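Local atomic coordinates of inactive dihydroorotase-like domain (PDB entry 5NNL), a protein that has the dihydroorotase-like fold, a beta/alpha barrel of the amidohydrolase type with flanking beta strands, but is classed as inactive. Residues Val153-Thr158 with Asp178-Ser183; Asp161-Thr166 with Trp207-Ile212; Thr281-Leu286 with Val310-Phe315; Pro7-Ile12 with Thr262-Asn267; Glu25-Val30 with Arg68-Asp73. All blocks are in the same frame, centred on the assembly; numbering follows the deposited sequence.

Interactions 1 and 4 are the buried contacts, at the strand ends and at the strand-helix interface of the barrel. Both depend on backbone polar atoms gripped by side chains, an aspartate in one and a histidine in the other. They touch through Asp178 and Ile12. Interaction 2 lies further out, on helix 159-170, and is mostly apolar. It joins interaction 1 where Val156 packs on Ile162 and Ile165. Interaction 3 is a strand pair whose centre is about 20 Å from the chain centre, with charged side chains on one face. Its strand 281-291 is the neighbour of strand 3-11 of interaction 4. Interaction 5 is partly exposed and has one clear hydrogen bond. It meets interaction 3 around Phe315.

Interaction 1. Residues Val153-Thr158 with Asp178-Ser183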
# COMPACT_ATOMS: atom_id res chain seq x y z
N VAL A 153 9.65 5.01 2.66
CA VAL A 153 9.57 5.45 1.28
C VAL A 153 8.72 4.46 0.50
O VAL A 153 8.99 3.26 0.52
CB VAL A 153 10.97 5.57 0.65
CG1 VAL A 153 10.87 6.11 -0.77
CG2 VAL A 153 11.86 6.46 1.50
N SER A 154 7.71 4.97 -0.19
CA SER A 154 6.69 4.14 -0.81
C SER A 154 6.83 4.14 -2.33
O SER A 154 7.31 5.10 -2.93
CB SER A 154 5.29 4.62 -0.42
OG SER A 154 4.31 3.66 -0.78
N ALA A 155 6.40 3.03 -2.93
CA ALA A 155 6.34 2.87 -4.38
C ALA A 155 7.69 3.20 -5.03
O ALA A 155 7.76 3.90 -6.04
CB ALA A 155 5.22 3.72 -4.98
N VAL A 156 8.76 2.67 -4.44
CA VAL A 156 10.07 2.82 -5.07
C VAL A 156 10.06 2.13 -6.42
O VAL A 156 9.52 1.02 -6.57
CB VAL A 156 11.18 2.27 -4.16
CG1 VAL A 156 12.55 2.48 -4.81
CG2 VAL A 156 11.14 2.94 -2.79
N THR A 157 10.63 2.79 -7.43
CA THR A 157 10.57 2.32 -8.80
C THR A 157 11.91 2.34 -9.53
O THR A 157 12.05 1.61 -10.52
CB THR A 157 9.58 3.17 -9.62
OG1 THR A 157 8.34 3.29 -8.90
CG2 THR A 157 9.29 2.52 -10.96
N THR A 158 12.89 3.12 -9.10
CA THR A 158 14.11 3.32 -9.87
C THR A 158 15.33 2.70 -9.20
O THR A 158 15.39 2.56 -7.98
CB THR A 158 14.39 4.82 -10.09
OG1 THR A 158 14.64 5.45 -8.83
CG2 THR A 158 13.20 5.49 -10.78
N ASP A 178 8.95 0.37 0.43
CA ASP A 178 8.16 -0.64 -0.25
C ASP A 178 8.21 -0.41 -1.75
O ASP A 178 8.60 0.66 -2.23
CB ASP A 178 6.69 -0.66 0.22
CG ASP A 178 5.91 0.57 -0.21
OD1 ASP A 178 5.67 1.45 0.65
OD2 ASP A 178 5.53 0.66 -1.39
N VAL A 179 7.83 -1.45 -2.49
CA VAL A 179 7.56 -1.35 -3.91
C VAL A 179 6.15 -1.88 -4.14
O VAL A 179 5.69 -2.78 -3.44
CB VAL A 179 8.58 -2.12 -4.79
CG1 VAL A 179 10.00 -1.76 -4.41
CG2 VAL A 179 8.37 -3.62 -4.68
N CYS A 180 5.47 -1.30 -5.12
CA CYS A 180 4.19 -1.84 -5.55
C CYS A 180 4.42 -3.15 -6.30
O CYS A 180 5.37 -3.27 -7.08
CB CYS A 180 3.46 -0.85 -6.45
SG CYS A 180 3.28 0.80 -5.75
N VAL A 181 3.55 -4.12 -6.06
CA VAL A 181 3.75 -5.45 -6.63
C VAL A 181 3.82 -5.39 -8.15
O VAL A 181 4.65 -6.06 -8.77
CB VAL A 181 2.63 -6.41 -6.15
CG1 VAL A 181 2.70 -7.74 -6.90
CG2 VAL A 181 2.74 -6.64 -4.65
N TYR A 182 2.94 -4.60 -8.77
CA TYR A 182 2.96 -4.49 -10.23
C TYR A 182 4.32 -4.06 -10.75
O TYR A 182 4.72 -4.45 -11.85
CB TYR A 182 1.89 -3.50 -10.71
CG TYR A 182 0.51 -4.08 -10.96
CD1 TYR A 182 0.18 -5.37 -10.56
CD2 TYR A 182 -0.46 -3.33 -11.60
CE1 TYR A 182 -1.08 -5.89 -10.79
CE2 TYR A 182 -1.72 -3.83 -11.84
CZ TYR A 182 -2.03 -5.11 -11.43
OH TYR A 182 -3.29 -5.59 -11.68
N SER A 183 5.05 -3.24 -9.98
CA SER A 183 6.35 -2.76 -10.43
C SER A 183 7.31 -3.90 -10.73
O SER A 183 8.20 -3.75 -11.57
CB SER A 183 6.96 -1.83 -9.38
OG SER A 183 6.22 -0.63 -9.24
O HOH W 1 6.95 0.49 -6.93
O HOH W 2 6.46 1.57 -10.61
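Neighbouring barrel strands 151-153 and 175-180 end side by side here, with Asp178 reaching across to Ser154 and Ala155. Asp178 N donates to Val153 O at 2.9 Å, and Val156 N returns a bond to Asp178 O. The Asp178 carboxylate grips the loop between these two. Its CG sits between the backbone N and the carbonyl carbon (chi1 69°). OD1 takes the Ser154 OG proton on its syn lone pair at 3.0 Å. OD2 receives Ala155 N from above the carboxylate plane, in a nearly straight bond (174°). Both oxygens have further partners: His152 NE2 bonds OD1 and Ser217 OG bonds OD2. Further along the strand, Ala155 CB rests on Cys180 SG at 3.6 Å. A water joins Val156 O, Cys180 N and Ser183 OG. A second water links Thr157 OG1 to Ser183 OG. Loops at the C-terminal ends of the strands, as here, form the mouth of a beta/alpha barrel, the end where active amidohydrolases carry their sites.

Interaction 2. Residues Asp161-Thr166 with Trp207-Ile212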
# COMPACT_ATOMS: atom_id res chain seq x y z
N ASP A 161 16.95 5.35 -6.85
CA ASP A 161 16.35 5.54 -5.53
C ASP A 161 16.63 4.35 -4.61
O ASP A 161 16.95 4.54 -3.43
CB ASP A 161 14.84 5.78 -5.67
CG ASP A 161 14.51 7.22 -6.08
OD1 ASP A 161 15.44 8.03 -6.25
OD2 ASP A 161 13.31 7.53 -6.24
N ILE A 162 16.55 3.12 -5.13
CA ILE A 162 16.76 1.97 -4.25
C ILE A 162 18.21 1.90 -3.79
O ILE A 162 18.50 1.44 -2.69
CB ILE A 162 16.31 0.66 -4.92
CG1 ILE A 162 16.10 -0.45 -3.88
CG2 ILE A 162 17.33 0.18 -5.96
CD1 ILE A 162 14.95 -0.19 -2.91
N LYS A 163 19.14 2.38 -4.62
CA LYS A 163 20.54 2.39 -4.22
C LYS A 163 20.83 3.46 -3.19
O LYS A 163 21.66 3.26 -2.30
CB LYS A 163 21.44 2.58 -5.44
CG LYS A 163 21.51 1.34 -6.33
CD LYS A 163 22.67 1.42 -7.31
CE LYS A 163 24.00 1.23 -6.60
NZ LYS A 163 25.12 1.03 -7.56
N LEU A 164 20.15 4.61 -3.28
CA LEU A 164 20.29 5.62 -2.23
C LEU A 164 19.73 5.11 -0.91
O LEU A 164 20.30 5.36 0.15
CB LEU A 164 19.59 6.91 -2.65
CG LEU A 164 19.56 8.04 -1.62
CD1 LEU A 164 20.97 8.51 -1.28
CD2 LEU A 164 18.71 9.20 -2.12
N ILE A 165 18.61 4.39 -0.96
CA ILE A 165 18.04 3.81 0.25
C ILE A 165 19.00 2.77 0.83
O ILE A 165 19.20 2.71 2.05
CB ILE A 165 16.65 3.22 -0.04
CG1 ILE A 165 15.65 4.36 -0.30
CG2 ILE A 165 16.15 2.35 1.12
CD1 ILE A 165 14.42 3.94 -1.06
N THR A 166 19.60 1.95 -0.03
CA THR A 166 20.61 0.99 0.42
C THR A 166 21.72 1.70 1.19
O THR A 166 22.14 1.26 2.27
CB THR A 166 21.19 0.24 -0.77
OG1 THR A 166 20.15 -0.46 -1.46
CG2 THR A 166 22.26 -0.75 -0.32
N TRP A 207 14.64 -6.27 -8.31
CA TRP A 207 14.78 -7.69 -8.00
C TRP A 207 16.11 -7.98 -7.32
O TRP A 207 16.19 -8.89 -6.48
CB TRP A 207 14.64 -8.52 -9.27
CG TRP A 207 13.21 -8.74 -9.65
CD1 TRP A 207 12.48 -8.04 -10.58
CD2 TRP A 207 12.32 -9.72 -9.11
NE1 TRP A 207 11.20 -8.52 -10.64
CE2 TRP A 207 11.07 -9.55 -9.74
CE3 TRP A 207 12.46 -10.72 -8.14
CZ2 TRP A 207 9.97 -10.36 -9.44
CZ3 TRP A 207 11.36 -11.51 -7.85
CH2 TRP A 207 10.14 -11.33 -8.49
N GLU A 208 17.15 -7.22 -7.64
CA GLU A 208 18.46 -7.43 -7.04
C GLU A 208 18.61 -6.75 -5.69
O GLU A 208 19.66 -6.89 -5.06
CB GLU A 208 19.55 -6.92 -7.98
CG GLU A 208 19.66 -7.73 -9.26
CD GLU A 208 20.67 -7.14 -10.22
OE1 GLU A 208 21.23 -6.08 -9.89
OE2 GLU A 208 20.90 -7.74 -11.29
N HIS A 209 17.60 -6.00 -5.23
CA HIS A 209 17.64 -5.35 -3.92
C HIS A 209 16.52 -5.83 -3.00
O HIS A 209 16.15 -5.12 -2.06
CB HIS A 209 17.59 -3.83 -4.08
CG HIS A 209 18.87 -3.24 -4.58
ND1 HIS A 209 19.22 -3.26 -5.91
CD2 HIS A 209 19.89 -2.63 -3.93
CE1 HIS A 209 20.40 -2.68 -6.07
NE2 HIS A 209 20.82 -2.28 -4.88
N LEU A 210 15.97 -7.01 -3.25
CA LEU A 210 14.91 -7.53 -2.39
C LEU A 210 15.25 -7.50 -0.90
O LEU A 210 14.34 -7.21 -0.10
CB LEU A 210 14.55 -8.96 -2.82
CG LEU A 210 13.85 -9.07 -4.18
CD1 LEU A 210 13.70 -10.54 -4.57
CD2 LEU A 210 12.51 -8.39 -4.17
N PRO A 211 16.48 -7.78 -0.46
CA PRO A 211 16.79 -7.61 0.97
C PRO A 211 16.57 -6.19 1.46
O PRO A 211 16.25 -5.98 2.64
CB PRO A 211 18.27 -8.01 1.05
CG PRO A 211 18.48 -8.91 -0.11
CD PRO A 211 17.60 -8.38 -1.20
N ILE A 212 16.74 -5.20 0.58
CA ILE A 212 16.58 -3.80 0.96
C ILE A 212 15.11 -3.42 1.03
O ILE A 212 14.73 -2.50 1.76
CB ILE A 212 17.34 -2.90 -0.04
CG1 ILE A 212 18.82 -3.26 -0.06
CG2 ILE A 212 17.12 -1.41 0.27
CD1 ILE A 212 19.48 -3.39 1.30
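His209 and Ile212 press against the side of helix 159-170, the tight part resting on Ile162 and Thr166. Ile162 CG2 lies over one face of the His209 ring, 4.0 Å from its centroid, a CH-pi contact. Ile162 CG1 meets His209 CB at 3.7 Å as the two side chains slide past each other in opposite directions. The ring is also held by a hydrogen bond from ND1 to Ala205 O. Thr166 OG1 comes within 3.3 Å of His209 CD2 and 3.4 Å of Ile212 CG1. Within its own helix, Thr166 OG1 donates to Ile162 O at 2.8 Å. Deeper in, Ile212 CG2 touches Ile162 CD1 and Ile165 CG2, both at 4.0 Å. The solvent side is looser. There the exposed Lys163 passes obliquely by the ring, with its CG near His209 NE2. A type I turn from Trp207 to Leu210 presents the histidine. The whole is an outer-layer contact of a beta/alpha barrel: an amphipathic helix meets the loop leading into strand 215-217.

Interaction 3. Residues Thr281-Leu286 with Val310-Phe315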
# COMPACT_ATOMS: atom_id res chain seq x y z
N THR A 281 -6.88 -15.33 9.58
CA THR A 281 -6.03 -16.34 8.97
C THR A 281 -6.32 -16.43 7.47
O THR A 281 -7.42 -16.10 7.01
CB THR A 281 -6.24 -17.73 9.62
OG1 THR A 281 -7.54 -18.23 9.29
CG2 THR A 281 -6.09 -17.64 11.13
N VAL A 282 -5.31 -16.88 6.73
CA VAL A 282 -5.40 -17.06 5.28
C VAL A 282 -4.84 -18.43 4.93
O VAL A 282 -3.69 -18.74 5.26
CB VAL A 282 -4.63 -15.97 4.51
CG1 VAL A 282 -4.78 -16.16 3.01
CG2 VAL A 282 -5.10 -14.60 4.92
N GLU A 283 -5.65 -19.24 4.25
CA GLU A 283 -5.22 -20.54 3.74
C GLU A 283 -5.13 -20.46 2.23
O GLU A 283 -6.09 -20.07 1.56
CB GLU A 283 -6.19 -21.65 4.16
CG GLU A 283 -5.74 -23.05 3.73
CD GLU A 283 -6.69 -24.14 4.19
OE1 GLU A 283 -7.91 -23.86 4.29
OE2 GLU A 283 -6.22 -25.27 4.45
N ILE A 284 -3.97 -20.85 1.69
CA ILE A 284 -3.65 -20.65 0.28
C ILE A 284 -3.25 -21.98 -0.34
O ILE A 284 -2.39 -22.69 0.19
CB ILE A 284 -2.53 -19.61 0.11
CG1 ILE A 284 -3.04 -18.23 0.50
CG2 ILE A 284 -2.01 -19.58 -1.32
CD1 ILE A 284 -2.02 -17.39 1.16
N GLU A 285 -3.88 -22.32 -1.46
CA GLU A 285 -3.45 -23.43 -2.30
C GLU A 285 -2.39 -22.88 -3.24
O GLU A 285 -2.69 -22.31 -4.29
CB GLU A 285 -4.64 -24.04 -3.03
CG GLU A 285 -5.62 -24.74 -2.07
CD GLU A 285 -7.05 -24.84 -2.59
OE1 GLU A 285 -7.72 -25.85 -2.29
OE2 GLU A 285 -7.52 -23.90 -3.28
N LEU A 286 -1.13 -23.02 -2.84
CA LEU A 286 -0.03 -22.35 -3.51
C LEU A 286 0.15 -22.83 -4.95
O LEU A 286 0.59 -22.06 -5.81
CB LEU A 286 1.26 -22.56 -2.71
CG LEU A 286 2.57 -22.06 -3.31
CD1 LEU A 286 2.51 -20.56 -3.55
CD2 LEU A 286 3.72 -22.41 -2.38
N VAL A 310 -6.72 -18.28 -2.91
CA VAL A 310 -7.07 -18.00 -1.52
C VAL A 310 -8.20 -18.94 -1.13
O VAL A 310 -9.37 -18.68 -1.40
CB VAL A 310 -7.46 -16.53 -1.32
CG1 VAL A 310 -7.81 -16.26 0.13
CG2 VAL A 310 -6.33 -15.62 -1.77
N GLN A 311 -7.85 -20.05 -0.47
CA GLN A 311 -8.84 -21.08 -0.18
C GLN A 311 -9.82 -20.62 0.90
O GLN A 311 -11.03 -20.85 0.79
CB GLN A 311 -8.15 -22.38 0.24
CG GLN A 311 -9.09 -23.47 0.76
CD GLN A 311 -8.36 -24.76 1.09
OE1 GLN A 311 -7.13 -24.79 1.22
NE2 GLN A 311 -9.11 -25.85 1.22
N ARG A 312 -9.32 -19.96 1.94
CA ARG A 312 -10.18 -19.54 3.04
C ARG A 312 -9.53 -18.39 3.78
O ARG A 312 -8.32 -18.41 4.05
CB ARG A 312 -10.43 -20.70 4.00
CG ARG A 312 -11.37 -20.35 5.15
CD ARG A 312 -11.41 -21.42 6.24
NE ARG A 312 -10.07 -21.74 6.73
CZ ARG A 312 -9.79 -22.15 7.96
NH1 ARG A 312 -10.74 -22.29 8.88
NH2 ARG A 312 -8.53 -22.41 8.29
N VAL A 313 -10.34 -17.39 4.12
CA VAL A 313 -9.93 -16.28 4.97
C VAL A 313 -10.91 -16.20 6.13
O VAL A 313 -12.12 -16.14 5.91
CB VAL A 313 -9.89 -14.94 4.20
CG1 VAL A 313 -9.58 -13.77 5.14
CG2 VAL A 313 -8.87 -15.01 3.07
N THR A 314 -10.38 -16.23 7.35
CA THR A 314 -11.18 -15.99 8.53
C THR A 314 -10.92 -14.58 9.05
O THR A 314 -9.82 -14.04 8.90
CB THR A 314 -10.88 -17.02 9.63
OG1 THR A 314 -9.51 -16.91 10.05
CG2 THR A 314 -11.14 -18.44 9.13
N PHE A 315 -11.95 -13.99 9.63
CA PHE A 315 -11.85 -12.62 10.13
C PHE A 315 -12.94 -12.44 11.18
O PHE A 315 -14.12 -12.65 10.89
CB PHE A 315 -12.01 -11.61 9.00
CG PHE A 315 -11.94 -10.18 9.46
CD1 PHE A 315 -10.75 -9.63 9.89
CD2 PHE A 315 -13.07 -9.39 9.45
CE1 PHE A 315 -10.69 -8.32 10.31
CE2 PHE A 315 -13.02 -8.07 9.87
CZ PHE A 315 -11.82 -7.54 10.30
O HOH W 3 -8.19 -19.38 6.96
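Glu283 and Gln311 cross obliquely with their flat ends stacked, the carboxylate and amide planes 15° apart. Glu285 also stacks on this amide, its carboxylate 22° from it, and crosses Gln311 at about a right angle. Glu283 OE1 makes a long salt bridge of 3.9 Å to Arg312 NE, placed obliquely to the guanidinium. Thr281 and Thr314 cross obliquely on the same face as Glu283 and Arg312, and Thr314 N bonds Thr281 O at 3.0 Å. On the other face, Val282 CG1 meets Val310 CG1 and Val282 CG2 meets Val313 CG2, each at 4.2 Å. The strands are antiparallel with a classic beta bulge: Gln311 N (2.7 Å) and Arg312 N (3.3 Å) both donate to Glu283 O. Strand 281-291 lies between strands 3-11 and 305-315. Ile284 packs on Leu243 and Leu247 of helix 242-251, while Val313 and Phe315 touch Ile35 of helix 26-37.

Interaction 4. Residues Pro7-Ile12 with Thr262-Asn267; sequences PGLINI and TRLHDN
Strand 9-11 crosses helix 262-267 at 99°, with the axes 6.1 Å apart, and Ile10 N donates to Leu264 O at 2.7 Å. The helix widens here into a pi-type turn, closed by Asn267 N on Thr262 O, and Leu264 O within this turn faces the strand. His265 provides the second bond. Its CG is anti to the backbone N (chi1 -178°), and ND1 donates to Gly8 O at 2.8 Å. The approach is nearly in line with that carbonyl, although the N-H bond itself is bent (136°). The oxygen lies at the ring edge, somewhat tilted from the ring plane. Pro7 sits over one face of the same ring: its CG is 3.7 Å from the centroid, directly over the centre, a CH-pi contact. Edge and face of the imidazole are therefore both engaged, which fixes its rotation. Ile10 CD1 approaches the ring obliquely. Leu9 CD2 meets Leu264 CB at 4.1 Å and comes a little nearer to Leu264 O. Leu264 also packs on Phe216 of strand 215-217, and Arg263 pairs with Phe216 through the backbone. Asn11 OD1 accepts from Ile218 N. The helix thus bridges the first and last of eight parallel strands, an arrangement consistent with the closing seam of a beta/alpha barrel.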
# COMPACT_ATOMS: atom_id res chain seq x y z
N PRO A 7 -0.96 -15.77 8.40
CA PRO A 7 -1.81 -14.84 9.14
C PRO A 7 -2.46 -13.85 8.19
O PRO A 7 -2.10 -13.75 7.02
CB PRO A 7 -0.83 -14.15 10.09
CG PRO A 7 0.47 -14.19 9.36
CD PRO A 7 0.47 -15.46 8.56
N GLY A 8 -3.43 -13.12 8.72
CA GLY A 8 -4.04 -12.05 7.95
C GLY A 8 -2.98 -11.12 7.42
O GLY A 8 -2.06 -10.75 8.15
N LEU A 9 -3.08 -10.74 6.15
CA LEU A 9 -2.04 -9.96 5.51
C LEU A 9 -2.36 -8.47 5.56
O LEU A 9 -3.48 -8.06 5.89
CB LEU A 9 -1.83 -10.42 4.06
CG LEU A 9 -1.39 -11.87 3.89
CD1 LEU A 9 -1.29 -12.24 2.41
CD2 LEU A 9 -0.05 -12.14 4.59
N ILE A 10 -1.36 -7.66 5.23
CA ILE A 10 -1.40 -6.22 5.43
C ILE A 10 -1.01 -5.53 4.13
O ILE A 10 0.05 -5.83 3.56
CB ILE A 10 -0.48 -5.78 6.58
CG1 ILE A 10 -0.92 -6.46 7.88
CG2 ILE A 10 -0.48 -4.26 6.73
CD1 ILE A 10 -0.01 -6.19 9.07
N ASN A 11 -1.86 -4.63 3.66
CA ASN A 11 -1.55 -3.76 2.53
C ASN A 11 -1.45 -2.33 3.06
O ASN A 11 -2.45 -1.74 3.46
CB ASN A 11 -2.61 -3.85 1.43
CG ASN A 11 -2.37 -2.85 0.32
OD1 ASN A 11 -1.24 -2.44 0.06
ND2 ASN A 11 -3.45 -2.44 -0.35
N ILE A 12 -0.23 -1.78 3.06
CA ILE A 12 -0.02 -0.44 3.62
C ILE A 12 -0.39 0.69 2.67
O ILE A 12 -0.15 1.85 3.00
CB ILE A 12 1.44 -0.24 4.06
CG1 ILE A 12 2.39 -0.45 2.88
CG2 ILE A 12 1.78 -1.19 5.18
CD1 ILE A 12 3.73 0.20 3.05
N THR A 262 6.85 -11.94 5.25
CA THR A 262 7.44 -10.81 5.96
C THR A 262 7.11 -9.49 5.27
O THR A 262 6.90 -8.47 5.93
CB THR A 262 8.96 -10.97 6.08
OG1 THR A 262 9.53 -11.16 4.78
CG2 THR A 262 9.32 -12.15 6.98
N ARG A 263 7.05 -9.50 3.94
CA ARG A 263 6.78 -8.27 3.20
C ARG A 263 5.30 -7.89 3.19
O ARG A 263 4.98 -6.74 2.87
CB ARG A 263 7.30 -8.40 1.76
CG ARG A 263 8.72 -7.90 1.58
CD ARG A 263 9.68 -8.53 2.58
NE ARG A 263 11.00 -7.91 2.53
CZ ARG A 263 12.05 -8.32 3.24
NH1 ARG A 263 11.94 -9.36 4.05
NH2 ARG A 263 13.21 -7.70 3.12
N LEU A 264 4.41 -8.81 3.54
CA LEU A 264 2.98 -8.53 3.59
C LEU A 264 2.39 -8.71 4.98
O LEU A 264 1.16 -8.67 5.14
CB LEU A 264 2.23 -9.41 2.58
CG LEU A 264 2.41 -9.03 1.11
CD1 LEU A 264 1.70 -10.02 0.20
CD2 LEU A 264 1.92 -7.61 0.83
N HIS A 265 3.22 -8.88 6.01
CA HIS A 265 2.73 -8.97 7.37
C HIS A 265 3.76 -8.49 8.39
O HIS A 265 3.60 -7.41 8.96
CB HIS A 265 2.31 -10.41 7.70
CG HIS A 265 1.73 -10.55 9.08
ND1 HIS A 265 0.40 -10.33 9.35
CD2 HIS A 265 2.32 -10.86 10.26
CE1 HIS A 265 0.19 -10.52 10.65
NE2 HIS A 265 1.33 -10.83 11.22
N ASP A 266 4.81 -9.28 8.63
CA ASP A 266 5.75 -8.99 9.71
C ASP A 266 6.31 -7.58 9.61
O ASP A 266 6.21 -6.78 10.55
CB ASP A 266 6.88 -10.02 9.71
CG ASP A 266 6.39 -11.42 9.96
OD1 ASP A 266 5.85 -12.04 9.02
OD2 ASP A 266 6.53 -11.90 11.10
N ASN A 267 6.93 -7.25 8.48
CA ASN A 267 7.58 -5.95 8.36
C ASN A 267 6.59 -4.80 8.33
O ASN A 267 6.79 -3.82 9.07
CB ASN A 267 8.50 -5.94 7.14
CG ASN A 267 9.62 -6.92 7.27
OD1 ASN A 267 9.92 -7.39 8.37
ND2 ASN A 267 10.26 -7.24 6.16

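Interaction 5. Residues Glu25-Val30 with Arg68-Asp73; sequences EDLQRV and RGVYCD
Gln28 NE2 donates to Gly69 O at 2.9 Å, in a nearly straight bond (168°) that lies in the amide plane. The Gln28 chain is extended, with CG anti to the backbone N (chi1 165°), and runs across the loop. Its CG touches the edge of the Tyr71 ring at CE2, 3.9 Å away. Arg68 CD lies 3.6 Å from Gln28 NE2. The arginine chain is bent at chi2 and chi3, and its guanidinium sits with one face over Glu25 CA. Leu27 CG and Val70 CG1 meet more distantly, at 4.5 Å. Helix 26-37 is the first outer helix of the beta/alpha barrel, following strand 3-11, and the loop 68-73 leads into the third barrel strand, 73-79. Gly69 has backbone angles at which a side chain would be jammed against Arg68 O. Further out, Tyr71 N bonds Thr31 OG1, one helical turn along from Gln28, and that hydroxyl also bonds Gln28 O. The Tyr71 ring meets Phe326 edge-to-face. Val70 pairs with Gly333 through the backbone.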
# COMPACT_ATOMS: atom_id res chain seq x y z
N GLU A 25 -19.45 4.55 -1.56
CA GLU A 25 -19.29 3.15 -1.22
C GLU A 25 -17.86 2.65 -1.44
O GLU A 25 -17.57 1.50 -1.09
CB GLU A 25 -20.26 2.30 -2.04
CG GLU A 25 -21.09 1.30 -1.23
CD GLU A 25 -22.40 0.95 -1.91
OE1 GLU A 25 -22.89 1.77 -2.72
OE2 GLU A 25 -22.94 -0.14 -1.64
N ASP A 26 -16.98 3.48 -2.00
CA ASP A 26 -15.65 3.04 -2.40
C ASP A 26 -14.89 2.38 -1.25
O ASP A 26 -14.36 1.28 -1.39
CB ASP A 26 -14.85 4.22 -2.95
CG ASP A 26 -15.30 4.65 -4.33
OD1 ASP A 26 -16.32 4.11 -4.83
OD2 ASP A 26 -14.63 5.51 -4.94
N LEU A 27 -14.80 3.06 -0.10
CA LEU A 27 -14.03 2.51 1.01
C LEU A 27 -14.54 1.12 1.40
O LEU A 27 -13.76 0.17 1.51
CB LEU A 27 -14.08 3.45 2.22
CG LEU A 27 -13.36 2.95 3.47
CD1 LEU A 27 -11.92 2.55 3.17
CD2 LEU A 27 -13.39 4.00 4.56
N GLN A 28 -15.86 0.98 1.59
CA GLN A 28 -16.43 -0.32 1.91
C GLN A 28 -16.01 -1.37 0.89
O GLN A 28 -15.51 -2.44 1.24
CB GLN A 28 -17.95 -0.24 1.98
CG GLN A 28 -18.63 -1.62 1.95
CD GLN A 28 -20.12 -1.57 2.22
OE1 GLN A 28 -20.93 -1.77 1.32
NE2 GLN A 28 -20.48 -1.31 3.47
N ARG A 29 -16.24 -1.08 -0.39
CA ARG A 29 -15.98 -2.08 -1.43
C ARG A 29 -14.50 -2.47 -1.46
O ARG A 29 -14.17 -3.63 -1.71
CB ARG A 29 -16.43 -1.57 -2.79
CG ARG A 29 -16.10 -2.53 -3.92
CD ARG A 29 -17.15 -2.50 -5.02
NE ARG A 29 -16.64 -3.09 -6.25
CZ ARG A 29 -17.21 -2.93 -7.45
NH1 ARG A 29 -18.30 -2.19 -7.58
NH2 ARG A 29 -16.67 -3.51 -8.51
N VAL A 30 -13.61 -1.51 -1.21
CA VAL A 30 -12.18 -1.83 -1.17
C VAL A 30 -11.89 -2.81 -0.04
O VAL A 30 -11.07 -3.72 -0.18
CB VAL A 30 -11.34 -0.55 -1.05
CG1 VAL A 30 -9.88 -0.87 -0.73
CG2 VAL A 30 -11.42 0.24 -2.33
N ARG A 68 -20.95 2.91 7.40
CA ARG A 68 -21.79 1.88 6.81
C ARG A 68 -21.21 0.47 6.94
O ARG A 68 -21.83 -0.47 6.45
CB ARG A 68 -22.04 2.17 5.32
CG ARG A 68 -20.89 2.86 4.60
CD ARG A 68 -20.65 2.31 3.20
NE ARG A 68 -21.71 2.60 2.23
CZ ARG A 68 -22.00 3.82 1.78
NH1 ARG A 68 -21.34 4.89 2.22
NH2 ARG A 68 -22.97 3.97 0.89
N GLY A 69 -20.05 0.31 7.59
CA GLY A 69 -19.50 -1.01 7.83
C GLY A 69 -18.39 -1.39 6.87
O GLY A 69 -18.52 -1.22 5.66
N VAL A 70 -17.29 -1.92 7.41
CA VAL A 70 -16.17 -2.38 6.60
C VAL A 70 -15.93 -3.86 6.90
O VAL A 70 -16.34 -4.39 7.93
CB VAL A 70 -14.89 -1.56 6.85
CG1 VAL A 70 -14.99 -0.22 6.17
CG2 VAL A 70 -14.62 -1.40 8.34
N TYR A 71 -15.23 -4.51 5.97
CA TYR A 71 -15.04 -5.95 6.01
C TYR A 71 -13.60 -6.35 6.32
O TYR A 71 -13.30 -7.55 6.33
CB TYR A 71 -15.50 -6.57 4.69
CG TYR A 71 -16.98 -6.40 4.49
CD1 TYR A 71 -17.89 -7.23 5.14
CD2 TYR A 71 -17.48 -5.38 3.69
CE1 TYR A 71 -19.26 -7.06 4.97
CE2 TYR A 71 -18.84 -5.21 3.51
CZ TYR A 71 -19.72 -6.05 4.16
OH TYR A 71 -21.08 -5.89 3.99
N CYS A 72 -12.72 -5.39 6.55
CA CYS A 72 -11.42 -5.63 7.15
C CYS A 72 -11.12 -4.45 8.07
O CYS A 72 -11.83 -3.44 8.05
CB CYS A 72 -10.33 -5.81 6.08
SG CYS A 72 -9.98 -4.35 5.08
N ASP A 73 -10.09 -4.58 8.89
CA ASP A 73 -9.65 -3.46 9.70
C ASP A 73 -8.82 -2.50 8.85
O ASP A 73 -8.27 -2.86 7.81
CB ASP A 73 -8.84 -3.94 10.90
CG ASP A 73 -9.66 -4.78 11.86
OD1 ASP A 73 -10.91 -4.68 11.82
OD2 ASP A 73 -9.07 -5.53 12.67